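Local coordinates for glycosylation Associate Protein 1 (Streptococcus agalactiae serotype V, PDB 6OYC) that probably takes part, as a GT-B-like member of the Gap1-Gap2-Gap3 complex, in the glycosylation and accessory Sec secretion of bacterial surface adhesins, at residues M343-E357 with R405-I417. Sequence-based numbering, arbitrary orientation.
Sequences MLKNNDIKVTFVSYE and RLSFTHPLSETDI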
loop_
_atom_site.group_PDB
_atom_site.type_symbol
_atom_site.label_atom_id
_atom_site.label_comp_id
_atom_site.label_asym_id
_atom_site.label_seq_id
_atom_site.Cartn_x
_atom_site.Cartn_y
_atom_site.Cartn_z
ATOM N N MET A 343 20.777 -25.690 -10.279
ATOM C CA MET A 343 20.503 -25.247 -11.640
ATOM C C MET A 343 21.252 -26.083 -12.665
ATOM O O MET A 343 20.722 -26.344 -13.752
ATOM C CB MET A 343 20.855 -23.768 -11.792
ATOM C CG MET A 343 19.696 -22.848 -11.419
ATOM S SD MET A 343 20.180 -21.127 -11.282
ATOM C CE MET A 343 20.261 -20.646 -13.014
ATOM N N LEU A 344 22.482 -26.511 -12.346
ATOM C CA LEU A 344 23.163 -27.459 -13.222
ATOM C C LEU A 344 22.400 -28.769 -13.296
ATOM O O LEU A 344 22.351 -29.408 -14.348
ATOM C CB LEU A 344 24.588 -27.714 -12.750
ATOM C CG LEU A 344 25.588 -26.567 -12.724
ATOM C CD1 LEU A 344 26.686 -26.974 -11.790
ATOM C CD2 LEU A 344 26.146 -26.278 -14.109
ATOM N N LYS A 345 21.776 -29.170 -12.194
ATOM C CA LYS A 345 20.952 -30.368 -12.158
ATOM C C LYS A 345 19.587 -30.192 -12.813
ATOM O O LYS A 345 18.847 -31.179 -12.917
ATOM C CB LYS A 345 20.741 -30.809 -10.706
ATOM C CG LYS A 345 21.901 -31.563 -10.088
ATOM C CD LYS A 345 21.607 -31.872 -8.632
ATOM C CE LYS A 345 20.217 -32.473 -8.464
ATOM N NZ LYS A 345 19.407 -31.751 -7.431
ATOM N N ASN A 346 19.218 -28.976 -13.242
ATOM C CA ASN A 346 17.870 -28.746 -13.775
ATOM C C ASN A 346 17.886 -27.486 -14.644
ATOM O O ASN A 346 17.812 -26.369 -14.121
ATOM C CB ASN A 346 16.856 -28.635 -12.656
ATOM C CG ASN A 346 15.433 -28.639 -13.167
ATOM O OD1 ASN A 346 15.166 -28.238 -14.298
ATOM N ND2 ASN A 346 14.505 -29.101 -12.335
ATOM N N ASN A 347 17.936 -27.689 -15.967
ATOM C CA ASN A 347 18.047 -26.615 -16.951
ATOM C C ASN A 347 16.783 -25.765 -17.070
ATOM O O ASN A 347 16.828 -24.713 -17.721
ATOM C CB ASN A 347 18.395 -27.210 -18.322
ATOM C CG ASN A 347 17.736 -28.562 -18.554
ATOM O OD1 ASN A 347 16.553 -28.640 -18.888
ATOM N ND2 ASN A 347 18.501 -29.635 -18.372
ATOM N N ASP A 348 15.666 -26.191 -16.477
ATOM C CA ASP A 348 14.429 -25.427 -16.550
ATOM C C ASP A 348 14.305 -24.384 -15.440
ATOM O O ASP A 348 13.473 -23.475 -15.550
ATOM C CB ASP A 348 13.228 -26.381 -16.527
ATOM C CG ASP A 348 13.065 -27.147 -17.839
ATOM O OD1 ASP A 348 13.694 -26.759 -18.844
ATOM O OD2 ASP A 348 12.322 -28.142 -17.868
ATOM N N ILE A 349 15.127 -24.479 -14.392
ATOM C CA ILE A 349 15.088 -23.507 -13.307
ATOM C C ILE A 349 15.696 -22.194 -13.774
ATOM O O ILE A 349 16.768 -22.171 -14.393
ATOM C CB ILE A 349 15.827 -24.048 -12.078
ATOM C CG1 ILE A 349 15.045 -25.203 -11.455
ATOM C CG2 ILE A 349 16.048 -22.943 -11.070
ATOM C CD1 ILE A 349 15.817 -25.942 -10.403
ATOM N N LYS A 350 14.990 -21.095 -13.509
ATOM C CA LYS A 350 15.487 -19.745 -13.712
ATOM C C LYS A 350 15.299 -18.972 -12.414
ATOM O O LYS A 350 14.379 -19.255 -11.644
ATOM C CB LYS A 350 14.759 -19.058 -14.864
ATOM C CG LYS A 350 14.808 -19.863 -16.160
ATOM C CD LYS A 350 14.281 -19.066 -17.343
ATOM C CE LYS A 350 14.474 -19.807 -18.664
ATOM N NZ LYS A 350 13.831 -19.074 -19.795
ATOM N N VAL A 351 16.177 -18.007 -12.154
ATOM C CA VAL A 351 16.109 -17.241 -10.914
ATOM C C VAL A 351 15.934 -15.764 -11.247
ATOM O O VAL A 351 16.749 -15.177 -11.970
ATOM C CB VAL A 351 17.343 -17.462 -10.021
ATOM C CG1 VAL A 351 17.240 -16.591 -8.742
ATOM C CG2 VAL A 351 17.489 -18.940 -9.651
ATOM N N THR A 352 14.873 -15.167 -10.722
ATOM C CA THR A 352 14.709 -13.716 -10.742
ATOM C C THR A 352 15.046 -13.169 -9.362
ATOM O O THR A 352 14.309 -13.409 -8.396
ATOM C CB THR A 352 13.291 -13.308 -11.120
ATOM O OG1 THR A 352 12.934 -13.896 -12.370
ATOM C CG2 THR A 352 13.190 -11.785 -11.201
ATOM N N PHE A 353 16.142 -12.414 -9.284
ATOM C CA PHE A 353 16.488 -11.690 -8.067
ATOM C C PHE A 353 15.639 -10.430 -7.946
ATOM O O PHE A 353 15.515 -9.647 -8.896
ATOM C CB PHE A 353 17.968 -11.331 -8.051
ATOM C CG PHE A 353 18.865 -12.524 -8.038
ATOM C CD1 PHE A 353 18.855 -13.395 -6.955
ATOM C CD2 PHE A 353 19.682 -12.805 -9.129
ATOM C CE1 PHE A 353 19.671 -14.509 -6.943
ATOM C CE2 PHE A 353 20.500 -13.921 -9.132
ATOM C CZ PHE A 353 20.506 -14.773 -8.040
ATOM N N VAL A 354 15.063 -10.239 -6.769
ATOM C CA VAL A 354 14.061 -9.211 -6.534
ATOM C C VAL A 354 14.567 -8.297 -5.427
ATOM O O VAL A 354 14.895 -8.764 -4.328
ATOM C CB VAL A 354 12.710 -9.836 -6.164
ATOM C CG1 VAL A 354 11.642 -8.747 -5.839
ATOM C CG2 VAL A 354 12.266 -10.756 -7.294
ATOM N N SER A 355 14.649 -7.002 -5.722
ATOM C CA SER A 355 14.990 -5.989 -4.733
ATOM C C SER A 355 13.836 -5.004 -4.640
ATOM O O SER A 355 13.441 -4.402 -5.650
ATOM C CB SER A 355 16.286 -5.266 -5.099
ATOM O OG SER A 355 16.450 -4.106 -4.308
ATOM N N TYR A 356 13.298 -4.848 -3.437
ATOM C CA TYR A 356 12.265 -3.866 -3.169
ATOM C C TYR A 356 12.838 -2.534 -2.682
ATOM O O TYR A 356 12.067 -1.607 -2.418
ATOM C CB TYR A 356 11.268 -4.417 -2.142
ATOM C CG TYR A 356 10.508 -5.674 -2.553
ATOM C CD1 TYR A 356 9.759 -5.715 -3.732
ATOM C CD2 TYR A 356 10.515 -6.815 -1.736
ATOM C CE1 TYR A 356 9.065 -6.857 -4.095
ATOM C CE2 TYR A 356 9.806 -7.965 -2.089
ATOM C CZ TYR A 356 9.092 -7.977 -3.273
ATOM O OH TYR A 356 8.390 -9.108 -3.630
ATOM N N GLU A 357 14.159 -2.403 -2.589
ATOM C CA GLU A 357 14.758 -1.177 -2.074
ATOM C C GLU A 357 14.575 -0.041 -3.072
ATOM O O GLU A 357 15.040 -0.129 -4.213
ATOM C CB GLU A 357 16.243 -1.386 -1.784
ATOM C CG GLU A 357 16.920 -0.105 -1.301
ATOM C CD GLU A 357 16.140 0.579 -0.169
ATOM O OE1 GLU A 357 15.728 -0.102 0.785
ATOM O OE2 GLU A 357 15.926 1.807 -0.225
ATOM N N ARG A 405 20.098 -17.569 -17.328
ATOM C CA ARG A 405 18.929 -17.920 -16.539
ATOM C C ARG A 405 18.839 -17.112 -15.250
ATOM O O ARG A 405 18.068 -17.473 -14.351
ATOM C CB ARG A 405 18.937 -19.417 -16.236
ATOM C CG ARG A 405 19.477 -20.243 -17.386
ATOM C CD ARG A 405 18.592 -21.423 -17.723
ATOM N NE ARG A 405 18.466 -22.368 -16.617
ATOM C CZ ARG A 405 19.361 -23.309 -16.306
ATOM N NH1 ARG A 405 20.472 -23.442 -17.019
ATOM N NH2 ARG A 405 19.137 -24.113 -15.265
ATOM N N LEU A 406 19.618 -16.039 -15.131
ATOM C CA LEU A 406 19.547 -15.122 -14.000
ATOM C C LEU A 406 19.072 -13.757 -14.470
ATOM O O LEU A 406 19.510 -13.264 -15.519
ATOM C CB LEU A 406 20.909 -14.954 -13.323
ATOM C CG LEU A 406 21.585 -16.196 -12.771
ATOM C CD1 LEU A 406 22.903 -15.819 -12.087
ATOM C CD2 LEU A 406 20.631 -16.882 -11.821
ATOM N N SER A 407 18.206 -13.131 -13.676
ATOM C CA SER A 407 17.868 -11.736 -13.900
ATOM C C SER A 407 17.715 -11.028 -12.561
ATOM O O SER A 407 17.642 -11.647 -11.491
ATOM C CB SER A 407 16.593 -11.573 -14.747
ATOM O OG SER A 407 15.516 -12.317 -14.206
ATOM N N PHE A 408 17.670 -9.704 -12.644
ATOM C CA PHE A 408 17.524 -8.838 -11.492
ATOM C C PHE A 408 16.421 -7.845 -11.809
ATOM O O PHE A 408 16.455 -7.197 -12.859
ATOM C CB PHE A 408 18.845 -8.122 -11.188
ATOM C CG PHE A 408 18.787 -7.201 -10.009
ATOM C CD1 PHE A 408 18.391 -5.867 -10.159
ATOM C CD2 PHE A 408 19.141 -7.652 -8.746
ATOM C CE1 PHE A 408 18.342 -5.015 -9.061
ATOM C CE2 PHE A 408 19.103 -6.806 -7.654
ATOM C CZ PHE A 408 18.703 -5.485 -7.809
ATOM N N THR A 409 15.438 -7.729 -10.920
ATOM C CA THR A 409 14.347 -6.795 -11.146
ATOM C C THR A 409 14.011 -6.060 -9.855
ATOM O O THR A 409 14.256 -6.548 -8.746
ATOM C CB THR A 409 13.084 -7.486 -11.692
ATOM O OG1 THR A 409 12.125 -6.485 -12.034
ATOM C CG2 THR A 409 12.444 -8.365 -10.646
ATOM N N HIS A 410 13.415 -4.876 -10.027
ATOM C CA HIS A 410 12.983 -4.020 -8.926
ATOM C C HIS A 410 11.535 -3.612 -9.166
ATOM O O HIS A 410 11.268 -2.588 -9.803
ATOM C CB HIS A 410 13.884 -2.790 -8.802
ATOM C CG HIS A 410 13.323 -1.728 -7.903
ATOM N ND1 HIS A 410 12.937 -1.982 -6.603
ATOM C CD2 HIS A 410 13.062 -0.418 -8.125
ATOM C CE1 HIS A 410 12.469 -0.873 -6.062
ATOM N NE2 HIS A 410 12.537 0.088 -6.964
ATOM N N PRO A 411 10.576 -4.386 -8.676
ATOM C CA PRO A 411 9.161 -4.013 -8.862
ATOM C C PRO A 411 8.855 -2.673 -8.198
ATOM O O PRO A 411 9.317 -2.401 -7.092
ATOM C CB PRO A 411 8.396 -5.161 -8.193
ATOM C CG PRO A 411 9.435 -6.266 -7.975
ATOM C CD PRO A 411 10.753 -5.595 -7.857
ATOM N N LEU A 412 8.071 -1.830 -8.893
ATOM C CA LEU A 412 7.772 -0.465 -8.467
ATOM C C LEU A 412 6.462 -0.336 -7.696
ATOM O O LEU A 412 6.227 0.705 -7.082
ATOM C CB LEU A 412 7.709 0.476 -9.688
ATOM C CG LEU A 412 8.978 0.500 -10.567
ATOM C CD1 LEU A 412 8.734 1.155 -11.927
ATOM C CD2 LEU A 412 10.129 1.174 -9.843
ATOM N N SER A 413 5.616 -1.358 -7.719
ATOM C CA SER A 413 4.245 -1.276 -7.238
ATOM C C SER A 413 3.782 -2.696 -6.957
ATOM O O SER A 413 4.424 -3.663 -7.370
ATOM C CB SER A 413 3.332 -0.620 -8.281
ATOM O OG SER A 413 3.205 -1.479 -9.423
ATOM N N GLU A 414 2.642 -2.816 -6.271
ATOM C CA GLU A 414 2.033 -4.132 -6.115
ATOM C C GLU A 414 1.682 -4.732 -7.468
ATOM O O GLU A 414 1.818 -5.943 -7.666
ATOM C CB GLU A 414 0.793 -4.049 -5.227
ATOM C CG GLU A 414 1.137 -3.804 -3.769
ATOM C CD GLU A 414 -0.003 -3.198 -2.967
ATOM O OE1 GLU A 414 0.196 -2.947 -1.761
ATOM O OE2 GLU A 414 -1.093 -2.968 -3.530
ATOM N N THR A 415 1.260 -3.897 -8.424
ATOM C CA THR A 415 0.894 -4.411 -9.741
ATOM C C THR A 415 2.080 -5.084 -10.430
ATOM O O THR A 415 1.914 -6.118 -11.080
ATOM C CB THR A 415 0.320 -3.285 -10.612
ATOM O OG1 THR A 415 -0.704 -2.604 -9.891
ATOM C CG2 THR A 415 -0.309 -3.844 -11.858
ATOM N N ASP A 416 3.280 -4.504 -10.323
ATOM C CA ASP A 416 4.479 -5.180 -10.818
ATOM C C ASP A 416 4.631 -6.555 -10.187
ATOM O O ASP A 416 4.788 -7.560 -10.886
ATOM C CB ASP A 416 5.717 -4.355 -10.502
ATOM C CG ASP A 416 5.974 -3.300 -11.511
ATOM O OD1 ASP A 416 5.224 -3.242 -12.504
ATOM O OD2 ASP A 416 6.907 -2.504 -11.288
ATOM N N ILE A 417 4.590 -6.607 -8.854
ATOM C CA ILE A 417 4.776 -7.862 -8.138
ATOM C C ILE A 417 3.758 -8.878 -8.606
ATOM O O ILE A 417 4.084 -10.038 -8.879
ATOM C CB ILE A 417 4.664 -7.631 -6.625
ATOM C CG1 ILE A 417 5.795 -6.708 -6.158
ATOM C CG2 ILE A 417 4.626 -8.976 -5.882
ATOM C CD1 ILE A 417 5.621 -6.244 -4.733
#
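Parallel pairing at the margin of a Rossmann-like sheet, in a family of the GT-B clan, joins Val351-Val354 to Leu406-Thr409, an outermost strand within this chain. The ladder runs from Val351 N on Arg405 O (2.9 Å) to Ser355 N on Thr409 O (3.1 Å). At the start, the Arg405 chain folds twice, at its second and third torsions (chi3 -62°), bringing the guanidinium back to the helix-to-strand turn. Its NE donates to Ile349 O at 2.8 Å, and its NH2 to Met343 O at 3.1 Å, both acceptors close to the guanidinium plane; Met343 CE lies over one face and Asn347 O over the other. Met343 O also accepts from Asn346 N, from the opposite face of its carbonyl plane. At the far end His410 ND1 donates to Ser355 O at 2.6 Å; the oxygen lies in the imidazole plane, while ND1 is tilted from the carbonyl plane of Ser355. Between them, Leu406 CD2 packs on Val351 CB and Phe353 CE2, while Thr352 and Thr409 touch through their CG2 methyls on the other face. By fixing the Arg405 guanidinium and holding the His410 ring, these side-chain bonds continue the pairing past both ends of the ladder.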